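Long-range contact in beta-galactosidase (Trichoderma reesei, PDB 3OG2), which probably hydrolyses terminal non-reducing beta-D-galactose residues in beta-D-galactosides, as a member of glycoside hydrolase family 35: residues A[727-732]-A[804-809]. Residues are numbered along the deposited sequence; the frame is centred on the assembly and turned at random.
Sequences QLFLST and ILDYAL
A classic beta bulge interrupts the antiparallel pairing of strands 727-732 and 804-809, where Leu805 and Asp806 both face Ser731. Ser731 O accepts a hydrogen bond from Leu805 N at 2.8 Å and a weak one from Asp806 N at 3.5 Å. Ser731 N donates to Asp806 O at 2.9 Å. Two residues back from Ser731, Phe729 and Ala808 form a hydrogen-bonded pair, with Phe729 N to Ala808 O at 2.8 Å and nearly straight (168°).

On the face of Phe729 and Ser731, Phe729 CG lies anti to its backbone N (chi1 163°), beside the carbonyl carbon, and the ring lies over toward Asp806. The ring edge, through CE2, meets Asp806 OD2 at 4.1 Å. Ring and carboxylate planes are nearly perpendicular (86°). Ser731 OG passes beside Leu805 CB and is hydrogen-bonded to Asn762 OD1 of strand 760-767.

On the other face, Leu730 CD1 touches both Ile804 CG2 and Tyr807 CB, each at 4.0 Å. Leu728 CB meets Leu809 CD1 at 4.1 Å. Leu728 and Leu730 also touch strand 775-782, while Ile804 and Leu809 touch strand 713-720. Tyr807 OH is hydrogen-bonded to Trp821 NE1. This mostly apolar face thus packs on a second antiparallel sheet, the arrangement of a beta sandwich, here in an all-beta domain.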
loop_
_atom_site.group_PDB
_atom_site.type_symbol
_atom_site.label_atom_id
_atom_site.label_comp_id
_atom_site.label_asym_id
_atom_site.label_seq_id
_atom_site.Cartn_x
_atom_site.Cartn_y
_atom_site.Cartn_z
ATOM N N GLN A 727 28.111 26.288 29.953
ATOM C CA GLN A 727 27.707 26.254 28.572
ATOM C C GLN A 727 27.499 24.783 28.212
ATOM O O GLN A 727 28.378 23.961 28.438
ATOM C CB GLN A 727 28.782 26.879 27.688
ATOM C CG GLN A 727 29.039 28.366 28.008
ATOM C CD GLN A 727 27.874 29.310 27.906
ATOM O OE1 GLN A 727 27.894 30.361 28.608
ATOM N NE2 GLN A 727 26.873 29.001 27.073
ATOM N N LEU A 728 26.339 24.502 27.645
ATOM C CA LEU A 728 26.013 23.149 27.230
ATOM C C LEU A 728 25.890 23.058 25.712
ATOM O O LEU A 728 25.180 23.845 25.074
ATOM C CB LEU A 728 24.639 22.785 27.839
ATOM C CG LEU A 728 24.083 21.435 27.391
ATOM C CD1 LEU A 728 24.975 20.318 27.924
ATOM C CD2 LEU A 728 22.638 21.353 27.909
ATOM N N PHE A 729 26.564 22.099 25.131
ATOM C CA PHE A 729 26.486 21.751 23.717
ATOM C C PHE A 729 25.790 20.420 23.707
ATOM O O PHE A 729 26.232 19.518 24.459
ATOM C CB PHE A 729 27.896 21.634 23.092
ATOM C CG PHE A 729 27.856 20.887 21.776
ATOM C CD1 PHE A 729 27.249 21.493 20.685
ATOM C CD2 PHE A 729 28.420 19.626 21.664
ATOM C CE1 PHE A 729 27.211 20.825 19.483
ATOM C CE2 PHE A 729 28.396 18.954 20.453
ATOM C CZ PHE A 729 27.803 19.573 19.361
ATOM N N LEU A 730 24.756 20.273 22.926
ATOM C CA LEU A 730 24.043 19.014 22.841
ATOM C C LEU A 730 23.692 18.655 21.409
ATOM O O LEU A 730 23.026 19.395 20.706
ATOM C CB LEU A 730 22.786 19.202 23.657
ATOM C CG LEU A 730 22.000 18.040 24.103
ATOM C CD1 LEU A 730 22.753 17.043 25.000
ATOM C CD2 LEU A 730 20.780 18.591 24.857
ATOM N N SER A 731 24.188 17.520 20.941
ATOM C CA SER A 731 23.929 17.029 19.602
ATOM C C SER A 731 22.946 15.884 19.691
ATOM O O SER A 731 23.266 14.844 20.307
ATOM C CB SER A 731 25.265 16.639 18.956
ATOM O OG SER A 731 25.059 16.164 17.635
ATOM N N THR A 732 21.741 16.108 19.176
ATOM C CA THR A 732 20.687 15.081 19.234
ATOM C C THR A 732 20.352 14.548 17.872
ATOM O O THR A 732 20.560 15.191 16.832
ATOM C CB THR A 732 19.417 15.620 19.949
ATOM O OG1 THR A 732 18.958 16.809 19.243
ATOM C CG2 THR A 732 19.672 15.964 21.404
ATOM N N ILE A 804 21.377 10.951 21.966
ATOM C CA ILE A 804 22.377 12.021 22.068
ATOM C C ILE A 804 23.654 11.510 21.434
ATOM O O ILE A 804 24.228 10.526 21.870
ATOM C CB ILE A 804 22.595 12.446 23.529
ATOM C CG1 ILE A 804 21.283 13.034 24.107
ATOM C CG2 ILE A 804 23.764 13.424 23.666
ATOM C CD1 ILE A 804 21.281 13.178 25.610
ATOM N N LEU A 805 24.079 12.196 20.362
ATOM C CA LEU A 805 25.311 11.820 19.654
ATOM C C LEU A 805 26.528 12.373 20.346
ATOM O O LEU A 805 27.618 11.786 20.213
ATOM C CB LEU A 805 25.271 12.442 18.230
ATOM C CG LEU A 805 24.138 11.952 17.357
ATOM C CD1 LEU A 805 24.243 12.604 15.981
ATOM C CD2 LEU A 805 24.185 10.443 17.251
ATOM N N ASP A 806 26.432 13.542 20.967
ATOM C CA ASP A 806 27.608 14.181 21.536
ATOM C C ASP A 806 27.104 15.256 22.468
ATOM O O ASP A 806 25.966 15.750 22.348
ATOM C CB ASP A 806 28.470 14.857 20.450
ATOM C CG ASP A 806 29.899 15.098 20.877
ATOM O OD1 ASP A 806 30.261 14.736 22.018
ATOM O OD2 ASP A 806 30.672 15.608 20.048
ATOM N N TYR A 807 27.927 15.663 23.411
ATOM C CA TYR A 807 27.634 16.790 24.278
ATOM C C TYR A 807 28.937 17.312 24.868
ATOM O O TYR A 807 29.934 16.625 24.914
ATOM C CB TYR A 807 26.683 16.386 25.414
ATOM C CG TYR A 807 27.241 15.401 26.403
ATOM C CD1 TYR A 807 27.943 15.807 27.564
ATOM C CD2 TYR A 807 27.075 14.035 26.207
ATOM C CE1 TYR A 807 28.469 14.923 28.474
ATOM C CE2 TYR A 807 27.581 13.114 27.115
ATOM C CZ TYR A 807 28.270 13.567 28.215
ATOM O OH TYR A 807 28.739 12.648 29.111
ATOM N N ALA A 808 28.826 18.511 25.414
ATOM C CA ALA A 808 29.966 19.068 26.145
ATOM C C ALA A 808 29.352 20.055 27.142
ATOM O O ALA A 808 28.526 20.892 26.746
ATOM C CB ALA A 808 30.950 19.793 25.253
ATOM N N LEU A 809 29.735 19.961 28.372
ATOM C CA LEU A 809 29.275 20.914 29.395
ATOM C C LEU A 809 30.536 21.567 29.947
ATOM O O LEU A 809 31.431 20.849 30.426
ATOM C CB LEU A 809 28.535 20.152 30.490
ATOM C CG LEU A 809 27.977 21.077 31.595
ATOM C CD1 LEU A 809 27.005 22.123 31.065
ATOM C CD2 LEU A 809 27.285 20.218 32.655
#